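Local coordinates for protein hexokinase (Schistosoma mansoni, PDB 1BDG) that catalyses the ATP-dependent phosphorylation of glucose and other hexoses to hexose 6-phosphates, the first step of glycolysis, at residues D399-L402 with Y403-P407; Y327-D330 with V331-P335; M37-G40 with L41-S44. One frame throughout, in Å; residues are numbered along the deposited sequence.

Interaction 1. Residues D399-L402 with Y403-P407; sequences DGSL and YKFHP
Asp399 and Lys404 form a salt bridge across the start of the short helix 401-405, with Lys404 NZ 2.9 Å from Asp399 OD1 and nearly in line with its C-O bond. The two side chains cross at an angle, and a bend at chi3 (-88°) turns the lysine amine onto OD1. The same oxygen also accepts the backbone N-H of Gly400, at 3.0 Å from Gly400 N, which comes from above the carboxylate plane; two donors therefore share Asp399 OD1. Gly400 is the N-cap, with a positive phi of 124° at which a CB would press on the carbonyl oxygen of Asp399. Its carbonyl receives the first helical bond, Lys404 N to Gly400 O at 3.0 Å and almost straight (174°). Ser401 O is taken by Phe405 N at 2.7 Å, while Leu402 O has a weak bond from His406 N at the point where the helix ends. Phe405 O has a weak hydrogen bond with Thr329 OG1. Leu402 CD2 stands over the middle of the His406 imidazole, 3.4 Å from its centroid, a CH-pi contact to one face. Ser401 CB meets the edge of the Phe405 ring, in its plane, 3.6 Å from Phe405 CD2, and Ser401 OG and Thr78 OG1 share a weak hydrogen bond. Tyr403 turns away to helix 409-420 and strand 426-431. Residues 401-405 are assigned to ATP binding by similarity, consistent with the adenosine-binding region that follows a core strand in the actin-like ATPase fold of hexokinases; a sulfate ion lies about 4 Å from the Ser401 side chain. Bound to both Gly400 N and Lys404 NZ, the Asp399 carboxylate probably remains ionised and ties the N-cap to the helix's first turn.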
loop_
_atom_site.group_PDB
_atom_site.type_symbol
_atom_site.label_atom_id
_atom_site.label_comp_id
_atom_site.label_asym_id
_atom_site.label_seq_id
_atom_site.Cartn_x
_atom_site.Cartn_y
_atom_site.Cartn_z
ATOM N N ASP A 399 -1.841 -8.086 2.030
ATOM C CA ASP A 399 -1.421 -8.186 0.638
ATOM C C ASP A 399 -0.336 -7.150 0.452
ATOM O O ASP A 399 -0.226 -6.225 1.258
ATOM C CB ASP A 399 -2.572 -7.955 -0.348
ATOM C CG ASP A 399 -2.376 -8.722 -1.657
ATOM O OD1 ASP A 399 -1.305 -9.338 -1.836
ATOM O OD2 ASP A 399 -3.286 -8.717 -2.509
ATOM N N GLY A 400 0.511 -7.358 -0.547
ATOM C CA GLY A 400 1.590 -6.430 -0.819
ATOM C C GLY A 400 2.960 -7.084 -0.825
ATOM O O GLY A 400 3.276 -7.890 0.044
ATOM N N SER A 401 3.783 -6.697 -1.792
ATOM C CA SER A 401 5.132 -7.218 -1.968
ATOM C C SER A 401 5.926 -7.314 -0.691
ATOM O O SER A 401 6.722 -8.240 -0.512
ATOM C CB SER A 401 5.898 -6.313 -2.907
ATOM O OG SER A 401 5.059 -5.913 -3.969
ATOM N N LEU A 402 5.768 -6.322 0.174
ATOM C CA LEU A 402 6.516 -6.320 1.407
ATOM C C LEU A 402 6.209 -7.548 2.254
ATOM O O LEU A 402 7.119 -8.267 2.681
ATOM C CB LEU A 402 6.286 -5.012 2.156
ATOM C CG LEU A 402 7.285 -3.983 1.645
ATOM C CD1 LEU A 402 7.239 -2.741 2.505
ATOM C CD2 LEU A 402 8.685 -4.585 1.706
ATOM N N TYR A 403 4.926 -7.815 2.428
ATOM C CA TYR A 403 4.495 -8.950 3.195
ATOM C C TYR A 403 4.987 -10.206 2.477
ATOM O O TYR A 403 5.665 -11.040 3.069
ATOM C CB TYR A 403 2.955 -8.955 3.308
ATOM C CG TYR A 403 2.381 -10.191 3.984
ATOM C CD1 TYR A 403 2.319 -10.283 5.382
ATOM C CD2 TYR A 403 1.947 -11.285 3.225
ATOM C CE1 TYR A 403 1.843 -11.437 6.010
ATOM C CE2 TYR A 403 1.472 -12.440 3.833
ATOM C CZ TYR A 403 1.418 -12.515 5.225
ATOM O OH TYR A 403 0.910 -13.648 5.828
ATOM N N LYS A 404 4.693 -10.297 1.185
ATOM C CA LYS A 404 5.045 -11.458 0.372
ATOM C C LYS A 404 6.494 -11.826 0.124
ATOM O O LYS A 404 6.927 -12.923 0.477
ATOM C CB LYS A 404 4.330 -11.383 -0.968
ATOM C CG LYS A 404 2.867 -11.676 -0.841
ATOM C CD LYS A 404 2.168 -11.743 -2.177
ATOM C CE LYS A 404 1.686 -10.391 -2.614
ATOM N NZ LYS A 404 0.595 -10.576 -3.605
ATOM N N PHE A 405 7.233 -10.916 -0.500
ATOM C CA PHE A 405 8.613 -11.149 -0.893
ATOM C C PHE A 405 9.709 -10.833 0.105
ATOM O O PHE A 405 10.887 -11.058 -0.197
ATOM C CB PHE A 405 8.914 -10.371 -2.182
ATOM C CG PHE A 405 7.915 -10.599 -3.288
ATOM C CD1 PHE A 405 7.815 -11.829 -3.911
ATOM C CD2 PHE A 405 7.071 -9.574 -3.704
ATOM C CE1 PHE A 405 6.888 -12.037 -4.935
ATOM C CE2 PHE A 405 6.145 -9.775 -4.727
ATOM C CZ PHE A 405 6.056 -11.011 -5.341
ATOM N N HIS A 406 9.363 -10.342 1.289
ATOM C CA HIS A 406 10.412 -9.964 2.236
ATOM C C HIS A 406 10.652 -10.815 3.484
ATOM O O HIS A 406 9.794 -10.911 4.371
ATOM C CB HIS A 406 10.292 -8.467 2.572
ATOM C CG HIS A 406 10.607 -7.571 1.408
ATOM N ND1 HIS A 406 11.528 -6.548 1.475
ATOM C CD2 HIS A 406 10.152 -7.581 0.130
ATOM C CE1 HIS A 406 11.634 -5.972 0.292
ATOM N NE2 HIS A 406 10.810 -6.580 -0.542
ATOM N N PRO A 407 11.855 -11.416 3.584
ATOM C CA PRO A 407 12.261 -12.267 4.702
ATOM C C PRO A 407 12.241 -11.473 5.994
ATOM O O PRO A 407 12.913 -10.452 6.104
ATOM C CB PRO A 407 13.689 -12.669 4.323
ATOM C CG PRO A 407 13.673 -12.626 2.868
ATOM C CD PRO A 407 12.937 -11.346 2.596
#

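Interaction 2. Residues Y327-D330 with V331-P335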
loop_
_atom_site.group_PDB
_atom_site.type_symbol
_atom_site.label_atom_id
_atom_site.label_comp_id
_atom_site.label_asym_id
_atom_site.label_seq_id
_atom_site.Cartn_x
_atom_site.Cartn_y
_atom_site.Cartn_z
ATOM N N TYR A 327 15.872 -5.342 -4.136
ATOM C CA TYR A 327 17.218 -5.712 -3.743
ATOM C C TYR A 327 17.197 -5.971 -2.234
ATOM O O TYR A 327 17.743 -6.977 -1.768
ATOM C CB TYR A 327 18.220 -4.597 -4.093
ATOM C CG TYR A 327 18.229 -4.202 -5.556
ATOM C CD1 TYR A 327 17.622 -5.013 -6.516
ATOM C CD2 TYR A 327 18.802 -2.997 -5.978
ATOM C CE1 TYR A 327 17.569 -4.635 -7.848
ATOM C CE2 TYR A 327 18.758 -2.600 -7.327
ATOM C CZ TYR A 327 18.130 -3.430 -8.251
ATOM O OH TYR A 327 17.988 -3.057 -9.573
ATOM N N LEU A 328 16.465 -5.144 -1.489
ATOM C CA LEU A 328 16.404 -5.285 -0.038
ATOM C C LEU A 328 15.897 -6.654 0.425
ATOM O O LEU A 328 15.930 -6.995 1.610
ATOM C CB LEU A 328 15.571 -4.162 0.565
ATOM C CG LEU A 328 15.938 -2.724 0.167
ATOM C CD1 LEU A 328 15.427 -1.772 1.267
ATOM C CD2 LEU A 328 17.445 -2.557 -0.037
ATOM N N THR A 329 15.405 -7.421 -0.535
ATOM C CA THR A 329 14.898 -8.757 -0.308
ATOM C C THR A 329 16.088 -9.706 -0.165
ATOM O O THR A 329 16.335 -10.225 0.925
ATOM C CB THR A 329 14.009 -9.192 -1.505
ATOM O OG1 THR A 329 12.779 -8.448 -1.485
ATOM C CG2 THR A 329 13.722 -10.679 -1.479
ATOM N N ASP A 330 16.868 -9.880 -1.232
ATOM C CA ASP A 330 18.007 -10.793 -1.171
ATOM C C ASP A 330 18.978 -10.412 -0.057
ATOM O O ASP A 330 19.398 -11.257 0.749
ATOM C CB ASP A 330 18.730 -10.862 -2.519
ATOM C CG ASP A 330 17.919 -11.592 -3.591
ATOM O OD1 ASP A 330 16.922 -12.280 -3.228
ATOM O OD2 ASP A 330 18.284 -11.479 -4.799
ATOM N N VAL A 331 19.268 -9.118 0.027
ATOM C CA VAL A 331 20.187 -8.588 1.027
ATOM C C VAL A 331 19.870 -9.057 2.444
ATOM O O VAL A 331 20.782 -9.274 3.236
ATOM C CB VAL A 331 20.179 -7.063 0.999
ATOM C CG1 VAL A 331 21.199 -6.522 1.960
ATOM C CG2 VAL A 331 20.452 -6.570 -0.409
ATOM N N GLU A 332 18.581 -9.252 2.732
ATOM C CA GLU A 332 18.089 -9.683 4.045
ATOM C C GLU A 332 18.380 -11.126 4.481
ATOM O O GLU A 332 18.343 -11.426 5.684
ATOM C CB GLU A 332 16.590 -9.413 4.152
ATOM C CG GLU A 332 16.263 -8.084 4.801
ATOM C CD GLU A 332 16.617 -8.068 6.284
ATOM O OE1 GLU A 332 16.062 -8.908 7.034
ATOM O OE2 GLU A 332 17.460 -7.240 6.703
ATOM N N ARG A 333 18.690 -12.003 3.521
ATOM C CA ARG A 333 19.006 -13.414 3.802
ATOM C C ARG A 333 20.479 -13.624 4.196
ATOM O O ARG A 333 20.939 -14.763 4.332
ATOM C CB ARG A 333 18.700 -14.283 2.573
ATOM C CG ARG A 333 17.336 -14.016 1.941
ATOM C CD ARG A 333 17.190 -14.675 0.570
ATOM N NE ARG A 333 15.995 -14.192 -0.128
ATOM C CZ ARG A 333 14.745 -14.438 0.265
ATOM N NH1 ARG A 333 14.515 -15.187 1.337
ATOM N NH2 ARG A 333 13.722 -13.957 -0.421
ATOM N N ASP A 334 21.211 -12.534 4.397
ATOM C CA ASP A 334 22.625 -12.627 4.751
ATOM C C ASP A 334 22.954 -12.879 6.229
ATOM O O ASP A 334 22.549 -12.111 7.115
ATOM C CB ASP A 334 23.377 -11.369 4.277
ATOM C CG ASP A 334 23.995 -11.532 2.893
ATOM O OD1 ASP A 334 24.277 -12.690 2.478
ATOM O OD2 ASP A 334 24.229 -10.492 2.235
ATOM N N PRO A 335 23.703 -13.956 6.516
ATOM C CA PRO A 335 24.083 -14.271 7.894
ATOM C C PRO A 335 25.151 -13.253 8.325
ATOM O O PRO A 335 25.479 -12.329 7.569
ATOM C CB PRO A 335 24.705 -15.680 7.772
ATOM C CG PRO A 335 24.070 -16.255 6.557
ATOM C CD PRO A 335 24.081 -15.056 5.616
#
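The guanidinium of Arg333 meets Asp330 OD1 at its edge, close to its own plane, with the carboxylate and guanidinium planes turned 54° apart. At 3.8 Å from Asp330 OD1 to Arg333 NE, this is a long, weak pairing rather than a close salt bridge. Thr329 CG2 approaches the same guanidinium obliquely, 3.4 Å from Arg333 NH2, and the threonine and arginine side chains run alongside each other in one direction. Chi1 of Arg333 (-47°) sets CG beside the backbone N and anti to the carbonyl carbon, and the extended chain from there carries the guanidinium to Asp330 and Thr329. The backbone beneath is a short, weakly bonded helix that gives way to a type I turn from Val331 to Asp334. One i+4 to i bond, Val331 N to Tyr327 O at 3.2 Å, is nearly straight (171°); the next two are 3-10-like i+3 to i bonds, Glu332 N to Thr329 O and Arg333 N to Asp330 O, both 3.0 Å with the donor above the carbonyl plane. Val331 CG2 comes 3.1 Å from Tyr327 O, while Glu332 CG lies 3.4 Å from Leu328 O. The carboxylate of Glu332 leads away from this turn to a salt bridge with Arg364, and Asp334 OD2 is hydrogen-bonded with Thr342 OG1. Tyr327, Leu328 and Thr329 belong to a site assigned to ATP by similarity. Around the turn, Val331 packs on Thr342 and Met345 of helix 340-349 and on Arg364 and Cys367 of helix 357-389; Leu328 also rests on Cys367, and Tyr327 on Met345.

Interaction 3. Residues M37-G40 with L41-S44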
loop_
_atom_site.group_PDB
_atom_site.type_symbol
_atom_site.label_atom_id
_atom_site.label_comp_id
_atom_site.label_asym_id
_atom_site.label_seq_id
_atom_site.Cartn_x
_atom_site.Cartn_y
_atom_site.Cartn_z
ATOM N N MET A 37 -7.274 9.184 13.755
ATOM C CA MET A 37 -8.397 8.475 13.160
ATOM C C MET A 37 -9.732 8.907 13.772
ATOM O O MET A 37 -10.691 9.178 13.031
ATOM C CB MET A 37 -8.221 6.969 13.295
ATOM C CG MET A 37 -7.085 6.390 12.501
ATOM S SD MET A 37 -6.999 4.619 12.700
ATOM C CE MET A 37 -5.787 4.176 11.502
ATOM N N ARG A 38 -9.813 8.995 15.105
ATOM C CA ARG A 38 -11.074 9.423 15.702
ATOM C C ARG A 38 -11.405 10.874 15.348
ATOM O O ARG A 38 -12.573 11.243 15.271
ATOM C CB ARG A 38 -11.154 9.155 17.210
ATOM C CG ARG A 38 -10.202 9.909 18.097
ATOM C CD ARG A 38 -10.932 10.408 19.344
ATOM N NE ARG A 38 -11.272 11.825 19.211
ATOM C CZ ARG A 38 -10.697 12.803 19.915
ATOM N NH1 ARG A 38 -9.751 12.517 20.813
ATOM N NH2 ARG A 38 -11.099 14.067 19.758
ATOM N N LEU A 39 -10.383 11.687 15.094
ATOM C CA LEU A 39 -10.590 13.075 14.677
ATOM C C LEU A 39 -11.122 13.100 13.238
ATOM O O LEU A 39 -11.946 13.949 12.901
ATOM C CB LEU A 39 -9.284 13.875 14.710
ATOM C CG LEU A 39 -8.703 14.421 16.011
ATOM C CD1 LEU A 39 -7.434 15.198 15.676
ATOM C CD2 LEU A 39 -9.697 15.319 16.736
ATOM N N GLY A 40 -10.638 12.177 12.401
ATOM C CA GLY A 40 -11.061 12.115 11.007
ATOM C C GLY A 40 -12.494 11.651 10.794
ATOM O O GLY A 40 -13.092 11.907 9.743
ATOM N N LEU A 41 -13.032 10.921 11.772
ATOM C CA LEU A 41 -14.406 10.417 11.703
ATOM C C LEU A 41 -15.362 11.530 12.124
ATOM O O LEU A 41 -16.557 11.488 11.832
ATOM C CB LEU A 41 -14.582 9.179 12.600
ATOM C CG LEU A 41 -13.669 7.988 12.285
ATOM C CD1 LEU A 41 -13.544 7.085 13.467
ATOM C CD2 LEU A 41 -14.155 7.205 11.094
ATOM N N GLN A 42 -14.813 12.547 12.774
ATOM C CA GLN A 42 -15.591 13.679 13.237
ATOM C C GLN A 42 -15.655 14.768 12.167
ATOM O O GLN A 42 -14.643 15.134 11.563
ATOM C CB GLN A 42 -14.979 14.267 14.508
ATOM C CG GLN A 42 -15.008 13.398 15.751
ATOM C CD GLN A 42 -14.917 14.245 17.023
ATOM O OE1 GLN A 42 -15.864 14.303 17.801
ATOM N NE2 GLN A 42 -13.801 14.947 17.208
ATOM N N LYS A 43 -16.843 15.328 11.980
ATOM C CA LYS A 43 -17.050 16.376 10.993
ATOM C C LYS A 43 -16.295 17.652 11.341
ATOM O O LYS A 43 -15.581 18.215 10.494
ATOM C CB LYS A 43 -18.538 16.672 10.847
ATOM C CG LYS A 43 -19.322 15.434 10.463
ATOM C CD LYS A 43 -20.821 15.678 10.417
ATOM C CE LYS A 43 -21.203 16.535 9.218
ATOM N NZ LYS A 43 -22.446 16.030 8.557
ATOM N N SER A 44 -16.402 18.084 12.596
ATOM C CA SER A 44 -15.737 19.315 13.010
ATOM C C SER A 44 -14.225 19.221 13.037
ATOM O O SER A 44 -13.548 20.240 13.193
ATOM C CB SER A 44 -16.261 19.770 14.362
ATOM O OG SER A 44 -16.357 18.681 15.252
#
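Gln42 N donates to Leu39 O at 3.2 Å, a bent bond whose donor stands above the carbonyl plane, and Leu41 N reaches Met37 O, also at 3.2 Å, in a weak bond. The change from an i+4 to i to an i+3 to i bond accompanies the end of helix 23-41. Leu39 O accepts a second hydrogen bond from Thr45 OG1, and Gly40 O one from Asn46 ND2, both side chains of the following helix 43-46. The two consecutive helices are separated by a break at Gln42, whose psi of 136° leaves the helical path. Arg38 CG sits between its backbone N and carbonyl carbon (chi1 65°), and bends at chi2 and chi3 bring the guanidinium alongside Gln42. Gln42 NE2 lies at its edge, 3.8 Å from Arg38 NH2, the planes 80° apart; both are donors, so this is packing, and Gln42 NE2 has a weak hydrogen bond with Thr45 OG1. A sulfate ion, probably from the crystallisation liquor, lies about 3 Å from the Arg38 side chain. Leu41 CG sits 3.3 Å from Met37 O, and this leucine reaches Tyr226 of strand 222-229 and Arg388 of helix 357-389, while Met37 packs against Cys384 and Ile385 of that helix.

From the N terminus the order is interaction 3, interaction 2, interaction 1. Each joins consecutive residues and closes a single local turn, and they follow in series without nesting or crossing. Interaction 3 turns the chain from helix 23-41 into helix 43-46, against strand 222-229 and helix 357-389. Interaction 2 leads out of helix 327-331 toward helix 340-349, and interaction 1 takes the chain from strand 393-399 into helix 401-405. Interactions 1 and 2 touch, through Phe405, His406 and Pro407 against Thr329 and Arg333, and both hold residues assigned to ATP by similarity. Interaction 3 lies apart, its centre about 41 Å from that of interaction 2.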